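PDB 5GIV: carboxypeptidase 1 from Deinococcus radiodurans str. R1, which probably acts as a zinc-dependent carboxypeptidase of the M32 family, releasing C-terminal amino acids other than proline one after another with broad specificity. Local coordinates for residues Ala28-Trp32 / Phe237-Leu241; Tyr337-Val343 / Lys496-Tyr501; Gln431-Ala435 / Ile476-Gln482; Trp10-Thr14 / Tyr66-Leu70; Arg364-Glu368 / Ile415-Gln420. One frame throughout, in Å; residues are numbered along the deposited sequence.

Interaction 1 (Ala28-Trp32 / Phe237-Leu241)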
# COMPACT_ATOMS: atom_id res chain seq x y z
N ALA A 28 9.83 -0.29 2.52
CA ALA A 28 9.48 0.57 1.39
C ALA A 28 7.97 0.67 1.23
O ALA A 28 7.44 1.74 0.91
CB ALA A 28 10.14 0.05 0.11
N LEU A 29 7.26 -0.44 1.44
CA LEU A 29 5.81 -0.41 1.36
C LEU A 29 5.22 0.51 2.41
O LEU A 29 4.27 1.25 2.14
CB LEU A 29 5.23 -1.82 1.50
CG LEU A 29 3.70 -1.90 1.58
CD1 LEU A 29 3.07 -1.30 0.34
CD2 LEU A 29 3.25 -3.35 1.78
N LEU A 30 5.75 0.46 3.63
CA LEU A 30 5.25 1.34 4.68
C LEU A 30 5.46 2.80 4.30
O LEU A 30 4.60 3.64 4.56
CB LEU A 30 5.95 1.03 5.99
CG LEU A 30 5.49 -0.24 6.71
CD1 LEU A 30 6.54 -0.63 7.75
CD2 LEU A 30 4.12 -0.03 7.35
N GLY A 31 6.61 3.11 3.69
CA GLY A 31 6.86 4.48 3.26
C GLY A 31 6.07 4.87 2.02
O GLY A 31 5.57 5.99 1.92
N TRP A 32 5.96 3.95 1.06
CA TRP A 32 5.18 4.26 -0.14
C TRP A 32 3.73 4.55 0.21
O TRP A 32 3.15 5.53 -0.27
CB TRP A 32 5.28 3.11 -1.14
CG TRP A 32 4.32 3.24 -2.30
CD1 TRP A 32 4.55 3.88 -3.49
CD2 TRP A 32 2.99 2.72 -2.37
NE1 TRP A 32 3.44 3.78 -4.30
CE2 TRP A 32 2.47 3.07 -3.64
CE3 TRP A 32 2.19 1.99 -1.49
CZ2 TRP A 32 1.18 2.73 -4.03
CZ3 TRP A 32 0.91 1.65 -1.88
CH2 TRP A 32 0.42 2.01 -3.15
N PHE A 237 8.63 10.45 -6.74
CA PHE A 237 9.76 9.64 -6.30
C PHE A 237 9.64 8.25 -6.90
O PHE A 237 8.63 7.90 -7.51
CB PHE A 237 9.85 9.58 -4.77
CG PHE A 237 8.67 8.93 -4.12
CD1 PHE A 237 7.57 9.67 -3.75
CD2 PHE A 237 8.67 7.56 -3.86
CE1 PHE A 237 6.48 9.07 -3.13
CE2 PHE A 237 7.58 6.95 -3.25
CZ PHE A 237 6.48 7.72 -2.89
N MET A 238 10.69 7.47 -6.73
CA MET A 238 10.73 6.07 -7.12
C MET A 238 11.08 5.23 -5.90
O MET A 238 11.90 5.63 -5.08
CB MET A 238 11.75 5.84 -8.25
CG MET A 238 11.90 4.39 -8.75
SD MET A 238 13.17 3.44 -7.89
CE MET A 238 14.62 4.24 -8.51
N THR A 239 10.44 4.07 -5.78
CA THR A 239 10.69 3.21 -4.63
C THR A 239 10.50 1.76 -5.04
O THR A 239 9.62 1.43 -5.84
CB THR A 239 9.76 3.57 -3.45
OG1 THR A 239 10.03 2.72 -2.33
CG2 THR A 239 8.29 3.45 -3.83
N ARG A 240 11.34 0.89 -4.49
CA ARG A 240 11.32 -0.53 -4.80
C ARG A 240 10.64 -1.26 -3.63
O ARG A 240 11.19 -1.31 -2.53
CB ARG A 240 12.74 -1.06 -4.99
CG ARG A 240 12.84 -2.57 -5.18
CD ARG A 240 14.29 -3.04 -5.29
NE ARG A 240 14.86 -3.06 -6.63
CZ ARG A 240 14.52 -3.91 -7.59
NH1 ARG A 240 13.58 -4.81 -7.36
NH2 ARG A 240 15.12 -3.87 -8.78
N LEU A 241 9.46 -1.82 -3.88
CA LEU A 241 8.77 -2.58 -2.84
C LEU A 241 9.07 -4.07 -2.93
O LEU A 241 8.59 -4.84 -2.08
CB LEU A 241 7.26 -2.35 -2.91
CG LEU A 241 6.75 -1.02 -2.36
CD1 LEU A 241 7.39 0.18 -3.07
CD2 LEU A 241 5.23 -0.92 -2.43
O HOH W 1 8.98 3.80 0.00
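The carbonyl oxygen of A28, whose CB rests against T239, is gripped twice. W32 N donates to A28 O at 2.7 Å within helix 8-36, and water 1 donates to A28 O at 2.7 Å. The same water lies 2.8 Å from T239 OG1, so it bridges helix to strand where no direct hydrogen bond joins 28-32 to 237-241. T239 presents both branches: OG1 is anti to the backbone N (chi1 -180°) and reaches the water, while CG2 comes up to W32 CD1 at 3.8 Å, the two side chains crossing at about a right angle. At the next residue of the strand, A28 CB is pressed to 3.1 Å from R240 O, a tight fit for a methyl group. L241 packs its isobutyl group against L29 and W32: CD2 meets L29 CD1 at 3.5 Å and CD1 faces W32 CB at 4.1 Å. An alanine at L241 is likely to open a gap beside L29 CD1 and W32 CB, leaving L29 with less to hold it on this side.

The contact lays an edge strand of the small three-stranded sheet across a helix of a mostly helical enzyme. R247 makes a cation-pi contact with W32, and Q49 of the second subunit hydrogen-bonds to L241 O, so the contact borders directly on that subunit. F237 stands near the zinc site, its CE2 4.3 Å from W32 CD1. Apolar side chains thus supply most of the adhesion, and a single water carries the polar link between helix and strand.

Interaction 2 (Tyr337-Val343 / Lys496-Tyr501)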
# COMPACT_ATOMS: atom_id res chain seq x y z
N TYR A 337 8.50 21.43 -29.02
CA TYR A 337 9.87 21.06 -28.69
C TYR A 337 10.63 22.22 -28.06
O TYR A 337 11.40 22.03 -27.11
CB TYR A 337 10.61 20.55 -29.93
CG TYR A 337 12.11 20.61 -29.79
CD1 TYR A 337 12.79 19.70 -29.00
CD2 TYR A 337 12.85 21.59 -30.44
CE1 TYR A 337 14.17 19.76 -28.86
CE2 TYR A 337 14.22 21.66 -30.32
CZ TYR A 337 14.88 20.75 -29.53
OH TYR A 337 16.25 20.82 -29.42
N ARG A 338 10.45 23.43 -28.58
CA ARG A 338 11.18 24.56 -28.00
C ARG A 338 10.63 24.92 -26.62
O ARG A 338 11.40 25.34 -25.75
CB ARG A 338 11.12 25.77 -28.93
CG ARG A 338 11.65 25.49 -30.32
CD ARG A 338 11.35 26.66 -31.25
NE ARG A 338 12.52 27.51 -31.43
CZ ARG A 338 13.40 27.35 -32.42
NH1 ARG A 338 13.22 26.38 -33.31
NH2 ARG A 338 14.45 28.17 -32.52
N ALA A 339 9.33 24.75 -26.41
CA ALA A 339 8.72 25.19 -25.17
C ALA A 339 9.15 24.36 -23.97
O ALA A 339 9.12 24.85 -22.84
CB ALA A 339 7.20 25.16 -25.30
N VAL A 340 9.57 23.11 -24.19
CA VAL A 340 10.03 22.26 -23.09
C VAL A 340 11.50 22.51 -22.77
O VAL A 340 12.07 21.79 -21.93
CB VAL A 340 9.81 20.76 -23.36
CG1 VAL A 340 8.37 20.48 -23.80
CG2 VAL A 340 10.83 20.20 -24.34
N ASN A 341 12.15 23.43 -23.46
CA ASN A 341 13.57 23.72 -23.29
C ASN A 341 13.82 25.19 -23.02
O ASN A 341 14.81 25.77 -23.49
CB ASN A 341 14.38 23.27 -24.51
CG ASN A 341 14.42 21.77 -24.68
OD1 ASN A 341 14.99 21.06 -23.85
ND2 ASN A 341 13.83 21.27 -25.76
N THR A 342 12.94 25.84 -22.27
CA THR A 342 13.21 27.21 -21.85
C THR A 342 14.22 27.23 -20.71
O THR A 342 14.43 26.24 -20.01
CB THR A 342 11.93 27.92 -21.42
OG1 THR A 342 11.56 27.46 -20.11
CG2 THR A 342 10.80 27.73 -22.43
N VAL A 343 14.84 28.39 -20.51
CA VAL A 343 15.88 28.58 -19.50
C VAL A 343 15.61 29.89 -18.78
O VAL A 343 15.14 30.86 -19.39
CB VAL A 343 17.29 28.61 -20.13
CG1 VAL A 343 18.33 28.99 -19.08
CG2 VAL A 343 17.63 27.28 -20.79
N LYS A 496 22.91 21.62 -28.13
CA LYS A 496 21.46 21.71 -28.11
C LYS A 496 20.99 23.16 -27.98
O LYS A 496 20.14 23.62 -28.76
CB LYS A 496 20.90 20.86 -26.96
CG LYS A 496 19.40 20.99 -26.77
CD LYS A 496 18.94 20.17 -25.57
CE LYS A 496 17.44 20.29 -25.39
NZ LYS A 496 16.96 19.48 -24.26
N TYR A 497 21.53 23.89 -27.01
CA TYR A 497 21.07 25.24 -26.75
C TYR A 497 21.71 26.25 -27.69
O TYR A 497 21.09 27.27 -28.02
CB TYR A 497 21.32 25.59 -25.28
CG TYR A 497 20.33 24.86 -24.41
CD1 TYR A 497 20.62 23.59 -23.92
CD2 TYR A 497 19.08 25.40 -24.15
CE1 TYR A 497 19.70 22.90 -23.16
CE2 TYR A 497 18.15 24.72 -23.40
CZ TYR A 497 18.46 23.48 -22.90
OH TYR A 497 17.52 22.81 -22.16
N GLY A 498 22.93 25.98 -28.16
CA GLY A 498 23.47 26.79 -29.23
C GLY A 498 22.56 26.83 -30.44
O GLY A 498 22.35 27.88 -31.03
N GLU A 499 21.97 25.68 -30.79
CA GLU A 499 21.10 25.62 -31.96
C GLU A 499 19.69 26.12 -31.67
O GLU A 499 19.04 26.67 -32.57
CB GLU A 499 21.06 24.19 -32.49
CG GLU A 499 20.52 24.08 -33.92
CD GLU A 499 19.01 23.88 -33.97
OE1 GLU A 499 18.50 23.06 -33.18
OE2 GLU A 499 18.34 24.55 -34.80
N LEU A 500 19.20 25.95 -30.43
CA LEU A 500 17.86 26.42 -30.09
C LEU A 500 17.80 27.94 -30.08
O LEU A 500 16.83 28.53 -30.59
CB LEU A 500 17.43 25.87 -28.73
CG LEU A 500 16.63 24.57 -28.72
CD1 LEU A 500 16.58 23.98 -27.32
CD2 LEU A 500 15.23 24.80 -29.25
N TYR A 501 18.82 28.60 -29.54
CA TYR A 501 18.78 30.04 -29.30
C TYR A 501 19.73 30.84 -30.19
O TYR A 501 19.84 32.06 -30.00
CB TYR A 501 19.09 30.33 -27.82
CG TYR A 501 18.02 29.78 -26.92
CD1 TYR A 501 18.00 28.44 -26.56
CD2 TYR A 501 16.98 30.60 -26.49
CE1 TYR A 501 16.98 27.94 -25.75
CE2 TYR A 501 15.97 30.11 -25.69
CZ TYR A 501 15.97 28.79 -25.33
OH TYR A 501 14.95 28.32 -24.53
O HOH W 2 18.43 22.03 -30.53
O HOH W 3 15.72 23.66 -20.32
O HOH W 4 14.22 30.40 -22.76
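N341 joins the two segments through its side chain and its backbone. With CG anti to the carbonyl carbon (chi1 -68°), its carboxamide reaches K496, whose fully extended chain crosses it at about a right angle and delivers NZ to N341 OD1 at 2.6 Å, from above the carbonyl plane rather than on a lone pair. The other end, ND2, turns back to Y337 O at 2.9 Å and also bonds to R308 O, so both ends of the amide are held. On the backbone, Y501 OH donates to N341 O at 2.8 Å, that oxygen lying at the ring edge. A leucine at N341 would probably leave Y337 O without its side-chain donor and K496 with one acceptor fewer, E354 being its charged partner.

L500 splits its methyls: CD1 touches N341 CB at 3.6 Å, and CD2 reaches Y337 CE2 at 3.5 Å. The same CD2 lies over one face of the R338 guanidinium, which is paired with E334. V343 offers CG2 to Y497 CE2 at 3.7 Å, while Y497 OH bonds to E354. The contact straps the end of helix 333-339 and its trailing loop to the C-terminal helix 487-501, tertiary packing within the largely helical M32 fold.

Interaction 3 (Gln431-Ala435 / Ile476-Gln482)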
# COMPACT_ATOMS: atom_id res chain seq x y z
N GLN A 431 27.17 11.22 -20.79
CA GLN A 431 28.27 10.28 -21.01
C GLN A 431 27.74 8.90 -21.33
O GLN A 431 28.19 8.25 -22.28
CB GLN A 431 29.19 10.26 -19.78
CG GLN A 431 30.43 9.37 -19.89
CD GLN A 431 31.45 9.65 -18.78
OE1 GLN A 431 31.39 10.69 -18.11
NE2 GLN A 431 32.39 8.72 -18.57
N PHE A 432 26.76 8.42 -20.55
CA PHE A 432 26.14 7.14 -20.87
C PHE A 432 25.43 7.19 -22.21
O PHE A 432 25.52 6.26 -23.02
CB PHE A 432 25.16 6.72 -19.78
CG PHE A 432 25.81 6.13 -18.58
CD1 PHE A 432 26.63 5.02 -18.70
CD2 PHE A 432 25.61 6.69 -17.32
CE1 PHE A 432 27.24 4.47 -17.59
CE2 PHE A 432 26.22 6.14 -16.21
CZ PHE A 432 27.03 5.03 -16.34
N TYR A 433 24.73 8.29 -22.48
CA TYR A 433 23.93 8.36 -23.69
C TYR A 433 24.81 8.31 -24.93
O TYR A 433 24.51 7.58 -25.88
CB TYR A 433 23.10 9.63 -23.68
CG TYR A 433 22.19 9.78 -24.86
CD1 TYR A 433 20.94 9.18 -24.86
CD2 TYR A 433 22.59 10.51 -25.98
CE1 TYR A 433 20.09 9.32 -25.95
CE2 TYR A 433 21.75 10.64 -27.07
CZ TYR A 433 20.50 10.05 -27.05
OH TYR A 433 19.66 10.19 -28.12
N ALA A 434 25.92 9.06 -24.93
CA ALA A 434 26.82 9.09 -26.08
C ALA A 434 27.42 7.72 -26.35
O ALA A 434 27.61 7.33 -27.51
CB ALA A 434 27.92 10.13 -25.88
N ALA A 435 27.76 6.99 -25.28
CA ALA A 435 28.23 5.63 -25.47
C ALA A 435 27.16 4.77 -26.13
O ALA A 435 27.47 3.91 -26.96
CB ALA A 435 28.66 5.02 -24.14
N ILE A 476 31.25 2.86 -14.88
CA ILE A 476 31.34 3.97 -15.83
C ILE A 476 32.48 3.72 -16.82
O ILE A 476 32.37 4.00 -18.02
CB ILE A 476 31.52 5.29 -15.08
CG1 ILE A 476 30.28 5.60 -14.25
CG2 ILE A 476 31.79 6.42 -16.06
CD1 ILE A 476 30.47 6.71 -13.25
N GLU A 477 33.60 3.19 -16.32
CA GLU A 477 34.76 2.94 -17.16
C GLU A 477 34.48 1.85 -18.19
O GLU A 477 34.79 2.01 -19.37
CB GLU A 477 35.95 2.56 -16.28
CG GLU A 477 37.28 3.17 -16.68
CD GLU A 477 37.83 2.55 -17.95
OE1 GLU A 477 38.09 3.30 -18.91
OE2 GLU A 477 37.98 1.30 -17.99
N ARG A 478 33.89 0.74 -17.75
CA ARG A 478 33.60 -0.36 -18.68
C ARG A 478 32.53 0.03 -19.68
O ARG A 478 32.61 -0.34 -20.85
CB ARG A 478 33.18 -1.61 -17.92
CG ARG A 478 34.14 -2.06 -16.84
CD ARG A 478 33.51 -3.13 -15.99
NE ARG A 478 33.25 -4.34 -16.76
CZ ARG A 478 34.16 -5.29 -16.95
NH1 ARG A 478 35.38 -5.16 -16.43
NH2 ARG A 478 33.86 -6.37 -17.67
N ALA A 479 31.52 0.78 -19.24
CA ALA A 479 30.38 1.04 -20.10
C ALA A 479 30.69 2.10 -21.15
O ALA A 479 30.21 1.99 -22.29
CB ALA A 479 29.18 1.46 -19.26
N THR A 480 31.48 3.12 -20.81
CA THR A 480 31.70 4.26 -21.69
C THR A 480 33.15 4.43 -22.13
O THR A 480 33.42 5.32 -22.96
CB THR A 480 31.24 5.57 -21.01
OG1 THR A 480 32.18 5.96 -20.01
CG2 THR A 480 29.88 5.39 -20.37
N GLY A 481 34.08 3.62 -21.62
CA GLY A 481 35.46 3.67 -22.04
C GLY A 481 36.33 4.67 -21.32
O GLY A 481 37.54 4.70 -21.57
N GLN A 482 35.77 5.45 -20.40
CA GLN A 482 36.54 6.45 -19.67
C GLN A 482 35.86 6.74 -18.33
O GLN A 482 34.71 6.38 -18.11
CB GLN A 482 36.68 7.74 -20.48
CG GLN A 482 35.36 8.27 -20.98
CD GLN A 482 35.52 9.52 -21.83
OE1 GLN A 482 36.46 10.28 -21.66
NE2 GLN A 482 34.60 9.72 -22.76
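Helices 420-439 and 472-480 run in broadly the same direction here, their local axes inclined by 31° and 9.9 Å apart at closest, with A435 and T480 facing each other. The polar join is made by Q431. Extended from a CG anti to the backbone N (chi1 -177°), its side chain crosses that of T480 at about a right angle, and NE2 donates to T480 OG1 at 3.1 Å. The bond is nearly straight at 168° and lies in the plane of the Q431 amide. The same NE2 also bonds to A483 O, and OE1 accepts from T485 N, so both ends of the amide are tied to the chain after helix 472-480.

T480 is itself held: OG1 donates to I476 O at 2.8 Å, approaching from the opposite face of that carbonyl to T480 N. Its hydroxyl therefore links Q431 to the last turn of the helix, which G481 ends with a positive phi. This is helix-to-helix packing in the predominantly helical body of an M32 peptidase. The F432 side chain crosses those of T480 and I476 at about a right angle: CD1 meets T480 CG2 at 3.7 Å, CZ meets I476 CG1 at 3.9 Å, and A479 CB stands at the ring edge, 4.0 Å from CE1. The ring also touches S297 and Q298 of helix 292-306, which carries the zinc ligand E296. A435 CB approaches T480 CG2 at 4.0 Å.

Interaction 4 (Trp10-Thr14 / Tyr66-Leu70)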
# COMPACT_ATOMS: atom_id res chain seq x y z
N TRP A 10 26.47 -21.48 2.38
CA TRP A 10 26.04 -20.55 1.33
C TRP A 10 24.52 -20.43 1.28
O TRP A 10 23.99 -19.32 1.12
CB TRP A 10 26.59 -20.99 -0.02
CG TRP A 10 26.20 -20.08 -1.18
CD1 TRP A 10 25.20 -20.29 -2.09
CD2 TRP A 10 26.81 -18.83 -1.54
NE1 TRP A 10 25.15 -19.25 -2.99
CE2 TRP A 10 26.13 -18.34 -2.67
CE3 TRP A 10 27.86 -18.07 -1.01
CZ2 TRP A 10 26.46 -17.14 -3.29
CZ3 TRP A 10 28.20 -16.88 -1.62
CH2 TRP A 10 27.50 -16.42 -2.75
N GLN A 11 23.80 -21.54 1.44
CA GLN A 11 22.34 -21.47 1.45
C GLN A 11 21.85 -20.54 2.55
O GLN A 11 20.89 -19.78 2.36
CB GLN A 11 21.74 -22.87 1.62
CG GLN A 11 20.40 -22.92 2.34
CD GLN A 11 19.23 -22.45 1.49
OE1 GLN A 11 19.23 -22.61 0.26
NE2 GLN A 11 18.21 -21.87 2.13
N GLN A 12 22.51 -20.57 3.71
CA GLN A 12 22.14 -19.68 4.80
C GLN A 12 22.39 -18.22 4.43
O GLN A 12 21.58 -17.35 4.76
CB GLN A 12 22.93 -20.05 6.06
CG GLN A 12 22.44 -21.30 6.75
CD GLN A 12 23.39 -21.78 7.82
OE1 GLN A 12 23.72 -21.04 8.76
NE2 GLN A 12 23.86 -23.01 7.69
N LEU A 13 23.50 -17.94 3.74
CA LEU A 13 23.78 -16.57 3.31
C LEU A 13 22.70 -16.06 2.37
O LEU A 13 22.18 -14.96 2.55
CB LEU A 13 25.15 -16.51 2.63
CG LEU A 13 26.36 -16.32 3.54
CD1 LEU A 13 27.64 -16.45 2.75
CD2 LEU A 13 26.27 -14.96 4.22
N THR A 14 22.34 -16.86 1.36
CA THR A 14 21.31 -16.42 0.42
C THR A 14 19.98 -16.23 1.12
O THR A 14 19.22 -15.31 0.78
CB THR A 14 21.19 -17.42 -0.74
OG1 THR A 14 21.02 -18.74 -0.22
CG2 THR A 14 22.45 -17.39 -1.59
N TYR A 66 25.34 -13.91 11.25
CA TYR A 66 25.43 -13.53 9.84
C TYR A 66 26.84 -13.05 9.50
O TYR A 66 27.41 -13.45 8.47
CB TYR A 66 24.40 -12.45 9.54
CG TYR A 66 24.54 -11.75 8.19
CD1 TYR A 66 24.65 -12.47 7.01
CD2 TYR A 66 24.57 -10.36 8.12
CE1 TYR A 66 24.76 -11.82 5.80
CE2 TYR A 66 24.69 -9.71 6.91
CZ TYR A 66 24.79 -10.44 5.75
OH TYR A 66 24.91 -9.78 4.55
N GLY A 67 27.43 -12.23 10.37
CA GLY A 67 28.79 -11.78 10.13
C GLY A 67 29.76 -12.94 10.06
O GLY A 67 30.70 -12.94 9.25
N LYS A 68 29.55 -13.96 10.89
CA LYS A 68 30.43 -15.12 10.88
C LYS A 68 30.32 -15.88 9.57
O LYS A 68 31.34 -16.31 9.01
CB LYS A 68 30.11 -16.03 12.08
N LEU A 69 29.10 -16.04 9.05
CA LEU A 69 28.94 -16.66 7.75
C LEU A 69 29.71 -15.91 6.67
O LEU A 69 30.42 -16.52 5.86
CB LEU A 69 27.45 -16.73 7.38
CG LEU A 69 26.55 -17.76 8.08
CD1 LEU A 69 26.32 -17.45 9.56
CD2 LEU A 69 25.21 -17.85 7.36
N LEU A 70 29.65 -14.57 6.70
CA LEU A 70 30.37 -13.80 5.70
C LEU A 70 31.88 -14.00 5.82
O LEU A 70 32.58 -14.09 4.80
CB LEU A 70 30.02 -12.30 5.84
CG LEU A 70 28.61 -11.83 5.43
CD1 LEU A 70 28.41 -10.37 5.80
CD2 LEU A 70 28.32 -12.06 3.96
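Y66 begins the contact by offering one ring atom to L13: its CE1 lies 3.8 Å from L13 CD2, the methyl approaching the ring obliquely. The phenol end belongs to a different set of partners, since Y66 OH is hydrogen-bonded to W17 NE1 and the ring is stacked with H16, both about one turn on from L13. The hydrogen bond and the stack restrict how the ring can turn.

One turn later, L69 points directly at the partner helix and is met by two residues. Its CB takes L13 CD2 at 3.8 Å, the two leucines sliding past each other in opposite directions. Its CD2 presses on Q12 CB at 3.4 Å, a close fit in which the chains cross at about a right angle. The Q12 chain runs on extended beyond CG, and its OE1 also lies beside L69 CD2, 3.8 Å away.

L70 supplies the third neighbour of L13 CD2. Its CD2 approaches that methyl at 3.6 Å, while its CD1 lies over one face of the Y66 ring, offset toward the rim and 3.6 Å above the plane. L13 reaches all three because its CG is anti to the carbonyl carbon (chi1 -85°), which swings CD2 in among Y66, L69 and L70.

The helix segments cross at -126° with axes 10.0 Å apart at closest, and A90 of helix 81-99 touches both Y66 and L70. This is plain apolar helix-helix packing, joining the early part of helix 8-36 to helix 64-75 away from the zinc site. No hydrogen bond joins 10-14 to 66-70: aliphatic branches around L13 carry the contact, and Y66 OH finds its partner in W17.

Interaction 5 (Arg364-Glu368 / Ile415-Gln420)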
# COMPACT_ATOMS: atom_id res chain seq x y z
N ARG A 364 24.27 24.68 -2.53
CA ARG A 364 24.06 23.86 -1.34
C ARG A 364 25.35 23.18 -0.90
O ARG A 364 25.67 23.16 0.30
CB ARG A 364 22.98 22.83 -1.62
CG ARG A 364 21.60 23.42 -1.78
CD ARG A 364 20.74 22.62 -2.76
NE ARG A 364 19.36 23.09 -2.75
CZ ARG A 364 18.95 24.23 -3.31
NH1 ARG A 364 19.83 25.03 -3.92
NH2 ARG A 364 17.68 24.58 -3.24
N PHE A 365 26.10 22.61 -1.84
CA PHE A 365 27.33 21.91 -1.49
C PHE A 365 28.30 22.83 -0.76
O PHE A 365 28.89 22.46 0.26
CB PHE A 365 27.96 21.33 -2.76
CG PHE A 365 29.25 20.58 -2.54
CD1 PHE A 365 29.23 19.26 -2.16
CD2 PHE A 365 30.47 21.20 -2.74
CE1 PHE A 365 30.41 18.56 -1.98
CE2 PHE A 365 31.66 20.51 -2.56
CZ PHE A 365 31.63 19.19 -2.18
N GLU A 366 28.48 24.05 -1.27
CA GLU A 366 29.44 24.97 -0.67
C GLU A 366 28.99 25.41 0.72
O GLU A 366 29.83 25.62 1.60
CB GLU A 366 29.67 26.16 -1.59
CG GLU A 366 30.52 25.80 -2.82
CD GLU A 366 30.72 26.95 -3.79
OE1 GLU A 366 30.12 28.03 -3.60
OE2 GLU A 366 31.48 26.76 -4.78
N LEU A 367 27.68 25.53 0.95
CA LEU A 367 27.19 25.82 2.29
C LEU A 367 27.43 24.64 3.22
O LEU A 367 27.72 24.83 4.41
CB LEU A 367 25.70 26.18 2.25
CG LEU A 367 25.32 27.49 1.54
CD1 LEU A 367 23.82 27.54 1.24
CD2 LEU A 367 25.73 28.71 2.37
N GLU A 368 27.27 23.42 2.71
CA GLU A 368 27.62 22.24 3.49
C GLU A 368 29.11 22.25 3.85
O GLU A 368 29.48 21.95 4.99
CB GLU A 368 27.28 20.97 2.72
CG GLU A 368 25.81 20.65 2.57
CD GLU A 368 25.60 19.36 1.78
OE1 GLU A 368 26.51 18.97 1.01
OE2 GLU A 368 24.52 18.74 1.93
N ILE A 415 23.50 16.72 7.29
CA ILE A 415 24.00 17.87 6.54
C ILE A 415 25.35 17.49 5.96
O ILE A 415 26.28 17.14 6.70
CB ILE A 415 24.13 19.11 7.43
CG1 ILE A 415 22.75 19.57 7.91
CG2 ILE A 415 24.83 20.23 6.68
CD1 ILE A 415 22.82 20.62 9.00
N GLY A 416 25.46 17.52 4.63
CA GLY A 416 26.71 17.21 3.98
C GLY A 416 26.58 16.14 2.93
O GLY A 416 26.13 15.03 3.22
N GLY A 417 27.03 16.43 1.71
CA GLY A 417 26.95 15.46 0.63
C GLY A 417 25.55 15.13 0.16
O GLY A 417 25.35 14.08 -0.44
N SER A 418 24.59 16.03 0.39
CA SER A 418 23.19 15.75 0.10
C SER A 418 22.81 15.97 -1.35
O SER A 418 21.78 15.44 -1.79
CB SER A 418 22.28 16.65 0.95
OG SER A 418 22.69 16.65 2.30
N PHE A 419 23.59 16.73 -2.11
CA PHE A 419 23.15 17.23 -3.40
C PHE A 419 24.07 16.96 -4.58
O PHE A 419 23.59 17.03 -5.72
CB PHE A 419 22.91 18.75 -3.33
CG PHE A 419 21.75 19.15 -2.45
CD1 PHE A 419 20.45 19.15 -2.95
CD2 PHE A 419 21.96 19.52 -1.13
CE1 PHE A 419 19.38 19.50 -2.15
CE2 PHE A 419 20.88 19.89 -0.32
CZ PHE A 419 19.59 19.87 -0.83
N GLN A 420 25.37 16.69 -4.37
CA GLN A 420 26.24 16.59 -5.54
C GLN A 420 25.84 15.43 -6.45
O GLN A 420 26.13 15.48 -7.65
CB GLN A 420 27.72 16.50 -5.14
CG GLN A 420 28.15 15.20 -4.55
CD GLN A 420 27.68 15.08 -3.14
OE1 GLN A 420 27.36 16.08 -2.50
NE2 GLN A 420 27.61 13.85 -2.65
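The carboxylate of E368 is buried and taken up by the loop 415-420. OE2 accepts from S418 OG at 2.8 Å, nearly along its C-O bond, and from S418 N at 3.1 Å on the syn lone pair, at 155°. G416 N adds a weak, bent bond to OE2, and W410 NE1 donates to the same oxygen. OE1 is met at 2.7 Å by G417 N, also a weak, bent bond. Such a crowd of donors would probably favour the charged carboxylate.

A glycine-rich loop leading into helix 420-439 thus folds around a glutamate of helix 357-372. G416 has backbone angles that only glycine readily accepts, and G417 a positive phi; at both, the bare backbone turns its N-H to the acid.

R364 sets its CD over the face of F419, 3.3 Å from the ring centroid and 6° off the normal, a CH-pi contact. The guanidinium is turned 77° to the ring, with F419 CZ at its edge, and any cation-pi attraction is weak and long. Its charge is met by D407, and NH1 also bonds Y389 OH and H360 O. Q420 OE1 sits at the edge of the F365 ring, 3.7 Å from CD1, and Q420 NE2 bonds to G417 O.

The contacts are spread around the zinc site rather than gathered at it. Interaction 1 comes nearest: the F237 side chain is about 8 Å from the zinc ion and about 5 Å from that of E267, the predicted proton donor/acceptor. Interactions 3 and 5 stand farther back, F432 about 13 Å and F419 about 11 Å from the metal, measured from their side chains. Interactions 2 and 4 lie away from the site and on opposite sides of the chain's centre, their own centres 54 Å apart. Helix 8-36 serves both interaction 1 and interaction 4, whose centres are 27 Å apart. Interactions 2 and 3 use consecutive helices, 487-501 and 472-480, with nearest atoms about 10 Å apart.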